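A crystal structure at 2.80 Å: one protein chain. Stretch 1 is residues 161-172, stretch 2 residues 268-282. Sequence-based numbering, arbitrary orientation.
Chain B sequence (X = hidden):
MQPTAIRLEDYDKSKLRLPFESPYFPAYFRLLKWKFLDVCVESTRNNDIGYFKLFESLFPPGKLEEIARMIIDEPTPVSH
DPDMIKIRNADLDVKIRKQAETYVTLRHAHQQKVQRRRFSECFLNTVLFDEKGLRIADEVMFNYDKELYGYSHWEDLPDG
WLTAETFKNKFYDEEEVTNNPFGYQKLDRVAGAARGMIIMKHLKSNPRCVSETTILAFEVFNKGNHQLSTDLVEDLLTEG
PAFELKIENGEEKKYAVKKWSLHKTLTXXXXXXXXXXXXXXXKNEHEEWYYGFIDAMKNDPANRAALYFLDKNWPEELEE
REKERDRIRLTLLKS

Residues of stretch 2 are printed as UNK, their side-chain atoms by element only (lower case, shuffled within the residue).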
# COMPACT_ATOMS: atom_id res chain seq x y z
N TRP B 161 1.79 25.02 -18.83
CA TRP B 161 1.18 23.74 -19.28
C TRP B 161 0.02 23.38 -18.34
O TRP B 161 0.27 23.07 -17.20
CB TRP B 161 2.22 22.63 -19.33
CG TRP B 161 1.85 21.52 -20.26
CD1 TRP B 161 1.35 20.29 -19.94
CD2 TRP B 161 1.92 21.56 -21.69
NE1 TRP B 161 1.13 19.56 -21.07
CE2 TRP B 161 1.46 20.31 -22.16
CE3 TRP B 161 2.32 22.53 -22.62
CZ2 TRP B 161 1.40 20.01 -23.52
CZ3 TRP B 161 2.27 22.23 -23.96
CH2 TRP B 161 1.82 20.99 -24.40
N LEU B 162 -1.21 23.39 -18.84
CA LEU B 162 -2.45 23.25 -18.03
C LEU B 162 -2.66 21.78 -17.67
O LEU B 162 -3.35 21.50 -16.68
CB LEU B 162 -3.61 23.82 -18.85
CG LEU B 162 -5.01 23.57 -18.31
CD1 LEU B 162 -5.24 24.29 -16.99
CD2 LEU B 162 -6.04 23.99 -19.32
N THR B 163 -2.12 20.87 -18.48
CA THR B 163 -2.20 19.41 -18.26
C THR B 163 -1.43 19.06 -17.00
O THR B 163 -1.85 18.16 -16.29
CB THR B 163 -1.66 18.65 -19.47
OG1 THR B 163 -2.71 18.57 -20.43
CG2 THR B 163 -1.15 17.28 -19.12
N ALA B 164 -0.31 19.74 -16.76
CA ALA B 164 0.58 19.53 -15.60
C ALA B 164 -0.16 19.90 -14.31
O ALA B 164 -0.01 19.17 -13.33
CB ALA B 164 1.86 20.31 -15.75
N GLU B 165 -0.96 20.98 -14.34
CA GLU B 165 -1.74 21.48 -13.19
C GLU B 165 -2.84 20.48 -12.84
O GLU B 165 -2.94 20.13 -11.66
CB GLU B 165 -2.33 22.86 -13.49
CG GLU B 165 -3.18 23.42 -12.35
CD GLU B 165 -4.15 24.55 -12.71
OE1 GLU B 165 -5.17 24.72 -11.98
OE2 GLU B 165 -3.89 25.25 -13.72
N THR B 166 -3.58 19.98 -13.83
CA THR B 166 -4.66 18.97 -13.62
C THR B 166 -4.06 17.71 -12.97
O THR B 166 -4.60 17.26 -11.97
CB THR B 166 -5.39 18.63 -14.93
OG1 THR B 166 -5.63 19.84 -15.66
CG2 THR B 166 -6.68 17.90 -14.70
N PHE B 167 -2.94 17.22 -13.50
CA PHE B 167 -2.19 16.03 -13.03
C PHE B 167 -1.84 16.19 -11.54
O PHE B 167 -2.16 15.29 -10.75
CB PHE B 167 -0.93 15.86 -13.87
CG PHE B 167 -0.16 14.59 -13.65
CD1 PHE B 167 0.85 14.53 -12.71
CD2 PHE B 167 -0.36 13.50 -14.48
CE1 PHE B 167 1.62 13.38 -12.57
CE2 PHE B 167 0.41 12.35 -14.35
CZ PHE B 167 1.39 12.29 -13.39
N LYS B 168 -1.22 17.32 -11.18
CA LYS B 168 -0.80 17.62 -9.78
C LYS B 168 -2.04 17.64 -8.87
O LYS B 168 -1.93 17.17 -7.74
CB LYS B 168 -0.06 18.95 -9.69
CG LYS B 168 1.40 18.89 -10.09
CD LYS B 168 2.07 20.25 -10.19
CE LYS B 168 3.53 20.17 -10.63
NZ LYS B 168 4.02 21.47 -11.14
N ASN B 169 -3.16 18.16 -9.37
CA ASN B 169 -4.39 18.43 -8.59
C ASN B 169 -5.18 17.14 -8.36
O ASN B 169 -5.67 16.95 -7.25
CB ASN B 169 -5.28 19.48 -9.27
CG ASN B 169 -4.81 20.91 -9.05
OD1 ASN B 169 -5.31 21.83 -9.69
ND2 ASN B 169 -3.85 21.12 -8.15
N LYS B 170 -5.29 16.26 -9.36
CA LYS B 170 -6.21 15.10 -9.26
C LYS B 170 -5.46 13.84 -8.79
O LYS B 170 -6.13 12.96 -8.25
CB LYS B 170 -6.93 14.85 -10.58
CG LYS B 170 -7.63 16.07 -11.17
CD LYS B 170 -9.13 15.98 -11.17
CE LYS B 170 -9.80 17.27 -10.77
NZ LYS B 170 -11.09 17.01 -10.08
N PHE B 171 -4.15 13.76 -8.98
CA PHE B 171 -3.37 12.51 -8.76
C PHE B 171 -2.56 12.58 -7.45
O PHE B 171 -1.96 11.57 -7.07
CB PHE B 171 -2.44 12.23 -9.93
CG PHE B 171 -3.11 11.67 -11.16
CD1 PHE B 171 -3.86 10.52 -11.10
CD2 PHE B 171 -2.90 12.26 -12.40
CE1 PHE B 171 -4.43 9.98 -12.25
CE2 PHE B 171 -3.46 11.72 -13.54
CZ PHE B 171 -4.23 10.58 -13.46
N TYR B 172 -2.54 13.73 -6.77
CA TYR B 172 -1.93 13.86 -5.42
C TYR B 172 -2.95 14.45 -4.44
O TYR B 172 -3.77 15.30 -4.83
CB TYR B 172 -0.65 14.68 -5.48
CG TYR B 172 0.40 14.19 -6.46
CD1 TYR B 172 0.24 14.39 -7.82
CD2 TYR B 172 1.62 13.69 -6.03
CE1 TYR B 172 1.21 14.01 -8.74
CE2 TYR B 172 2.62 13.34 -6.92
CZ TYR B 172 2.42 13.51 -8.29
OH TYR B 172 3.38 13.18 -9.20
N UNK B 268 1.39 4.60 -19.33
CA UNK B 268 0.18 5.39 -19.72
C UNK B 268 0.04 6.62 -18.81
O UNK B 268 -0.15 7.72 -19.34
s UNK B 268 -2.86 2.76 -20.58
c UNK B 268 -1.30 3.63 -20.76
c UNK B 268 -3.95 3.83 -21.49
c UNK B 268 -1.11 4.57 -19.63
N UNK B 269 0.13 6.45 -17.49
CA UNK B 269 0.04 7.55 -16.50
C UNK B 269 1.26 8.48 -16.65
O UNK B 269 1.08 9.68 -16.49
c UNK B 269 -3.70 6.80 -13.99
c UNK B 269 -0.08 7.00 -15.08
c UNK B 269 -1.45 6.46 -14.77
c UNK B 269 -4.01 5.48 -14.29
c UNK B 269 -3.05 4.66 -14.84
c UNK B 269 -2.43 7.28 -14.23
c UNK B 269 -1.78 5.15 -15.09
N UNK B 270 2.42 7.92 -17.01
CA UNK B 270 3.66 8.68 -17.29
C UNK B 270 3.41 9.61 -18.48
O UNK B 270 3.75 10.77 -18.38
c UNK B 270 6.22 8.30 -17.63
c UNK B 270 6.73 8.61 -16.25
c UNK B 270 7.20 7.35 -18.30
c UNK B 270 4.81 7.71 -17.58
N UNK B 271 2.77 9.10 -19.53
CA UNK B 271 2.62 9.76 -20.85
C UNK B 271 1.63 10.93 -20.75
O UNK B 271 1.68 11.77 -21.63
c UNK B 271 2.17 8.76 -21.87
N UNK B 272 0.76 10.94 -19.73
CA UNK B 272 -0.37 11.92 -19.53
C UNK B 272 0.13 13.37 -19.66
O UNK B 272 -0.65 14.21 -20.13
c UNK B 272 -2.00 10.50 -18.23
c UNK B 272 -2.62 10.14 -16.90
c UNK B 272 -1.03 11.68 -18.16
c UNK B 272 -1.70 12.95 -17.61
N UNK B 273 1.36 13.64 -19.24
CA UNK B 273 1.94 15.01 -19.17
C UNK B 273 2.03 15.61 -20.58
O UNK B 273 2.07 16.84 -20.69
c UNK B 273 4.42 14.44 -19.32
c UNK B 273 3.31 15.00 -18.43
c UNK B 273 2.68 16.87 -16.81
c UNK B 273 3.66 16.38 -17.87
N UNK B 274 2.00 14.78 -21.62
CA UNK B 274 2.17 15.21 -23.03
C UNK B 274 0.89 15.77 -23.62
O UNK B 274 0.98 16.51 -24.64
N UNK B 275 -0.26 15.44 -23.02
CA UNK B 275 -1.60 15.91 -23.46
C UNK B 275 -1.63 17.45 -23.54
O UNK B 275 -1.10 18.12 -22.65
c UNK B 275 -2.69 15.42 -22.50
c UNK B 275 -2.28 11.66 -22.97
c UNK B 275 -3.87 12.04 -21.24
c UNK B 275 -3.16 11.17 -22.02
c UNK B 275 -2.13 13.02 -23.14
c UNK B 275 -3.70 13.41 -21.39
c UNK B 275 -2.84 13.92 -22.35
N UNK B 276 -2.22 17.99 -24.61
CA UNK B 276 -2.34 19.45 -24.85
C UNK B 276 -3.73 19.87 -24.41
O UNK B 276 -4.70 19.34 -25.00
c UNK B 276 -0.71 19.57 -26.87
c UNK B 276 -0.61 19.59 -28.39
c UNK B 276 0.61 18.84 -28.92
n UNK B 276 0.46 17.37 -28.78
c UNK B 276 -2.13 19.78 -26.33
N UNK B 277 -3.85 20.74 -23.41
CA UNK B 277 -5.16 21.19 -22.88
C UNK B 277 -5.18 22.71 -22.64
O UNK B 277 -6.19 23.19 -22.06
c UNK B 277 -5.57 20.40 -21.64
o UNK B 277 -4.98 20.92 -20.45
N UNK B 278 -4.23 23.46 -23.22
CA UNK B 278 -4.13 24.94 -23.04
C UNK B 278 -5.33 25.62 -23.72
O UNK B 278 -5.99 26.45 -23.05
c UNK B 278 -1.67 25.21 -22.51
o UNK B 278 -1.81 24.37 -21.63
c UNK B 278 -2.78 25.48 -23.51
n UNK B 278 -0.56 25.93 -22.63
N UNK B 279 -5.65 25.23 -24.97
CA UNK B 279 -6.65 25.91 -25.84
C UNK B 279 -8.08 25.58 -25.38
O UNK B 279 -8.99 26.36 -25.71
c UNK B 279 -6.46 25.55 -27.31
o UNK B 279 -4.63 27.04 -27.53
c UNK B 279 -5.10 25.93 -27.85
o UNK B 279 -4.52 25.13 -28.60
N UNK B 280 -8.27 24.47 -24.66
CA UNK B 280 -9.63 23.95 -24.34
C UNK B 280 -10.15 24.60 -23.05
O UNK B 280 -11.28 24.24 -22.64
c UNK B 280 -8.57 20.20 -24.41
n UNK B 280 -8.29 18.78 -26.41
c UNK B 280 -9.26 19.30 -25.41
c UNK B 280 -8.54 21.64 -24.82
c UNK B 280 -9.67 22.43 -24.18
N UNK B 281 -9.39 25.52 -22.44
CA UNK B 281 -9.79 26.22 -21.19
C UNK B 281 -10.98 27.15 -21.51
O UNK B 281 -11.90 27.24 -20.65
c UNK B 281 -10.18 28.25 -17.22
c UNK B 281 -8.92 27.90 -19.42
c UNK B 281 -9.61 27.24 -18.20
c UNK B 281 -8.60 26.97 -20.59
n UNK B 281 -11.53 27.87 -16.73
N UNK B 282 -10.98 27.79 -22.69
CA UNK B 282 -12.04 28.75 -23.14
C UNK B 282 -13.42 28.08 -23.07
O UNK B 282 -14.36 28.73 -22.58
c UNK B 282 -11.73 29.26 -24.55
o UNK B 282 -12.98 32.52 -23.92
c UNK B 282 -12.62 30.42 -25.00
o UNK B 282 -11.00 32.16 -24.81
c UNK B 282 -12.16 31.80 -24.54

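Position 268 carries three carbons and a sulfur in an unbranched chain, the sulfur third; it stays beyond reach of stretch 1 and is Met268. At position 269 one carbon leads to a six-carbon ring without a hydroxyl, whose edge meets Phe171. This is Phe269, with CE2 3.7 Å from Phe171 CE1; the two ring planes lie at 75°, and Phe269 O sits 3.5 Å from Phe167 CE2, at the edge of that ring.

Position 270 has four carbons forked at the second, hence Leu270, and position 271 a single carbon, hence Ala271. In both the CA-to-CB bond points away from stretch 1.

Position 272 has four carbons forked at the first, with one arm two carbons long; its CA-to-CB bond points toward stretch 1, and the carbons lie against Phe167 and Phe171. This is Ile272, which packs against the two aromatic rings, with CG2 3.4 Å from Phe167 CD2, at that ring's edge, and CD1 3.8 Å from Phe171 CE2. Position 273 repeats the same forked pattern, and the end of its longer arm reaches the helix backbone at Ala164. It is Ile273, with CD1 3.6 Å from Ala164 CA and 3.7 Å from Ala164 CB. Its carbonyl O accepts a weak hydrogen bond from Trp161 NE1 (2.9 Å, N-H...O angle 122°).

Position 274 has no side-chain atoms and is Gly274; its O lies 3.7 Å from Trp161 CZ2, near the plane of the indole. Position 275 has one carbon and a six-carbon ring whose end leads away from stretch 1, so its contribution is largely backbone. It is Phe275, and its O accepts a hydrogen bond from Thr163 OG1 at 2.8 Å.

Position 276 bears four carbons in a row ending in nitrogen, and a chain carbon passes Trp161. This is Lys276; its CA-to-CB bond points away, yet CG passes 3.8 Å from Trp161 CH2. Position 277 has one carbon and one oxygen, its CA-to-CB bond directed toward stretch 1 and its oxygen near Thr163: Ser277, whose OG donates a weak hydrogen bond to Thr163 OG1 at 3.3 Å.

At position 278 the second of two carbons carries one oxygen and one nitrogen, and the oxygen faces Leu162 N. This is Asn278. Its OD1 accepts a hydrogen bond from Leu162 N (3.0 Å, 159°), occupying a backbone donor near the start of the helix.

Position 279, two carbons with two oxygens on the second, is Asp279, and position 280, four carbons ending in nitrogen, is Lys280; neither contacts stretch 1. Position 281 again has four carbons in a row ending in nitrogen; its CB lies 4.1 Å from Leu162 CD2. This is Lys281. Position 282, three carbons with two oxygens on the third, is the poorly ordered Glu282, out of reach.

The contact buries 730 Å², both sides summed, and changes character along the helix. Around Trp161 to Thr163, polar groups meet the 3-10 segment and the loop that follows it; from Ala164 to Phe171, apolar packing takes over. Thr163 OG1 accepts a weak bond from Ser277 OG and donates to Phe275 O.

Stretch 2 268-282: MFLAIIGFKSNDKKE
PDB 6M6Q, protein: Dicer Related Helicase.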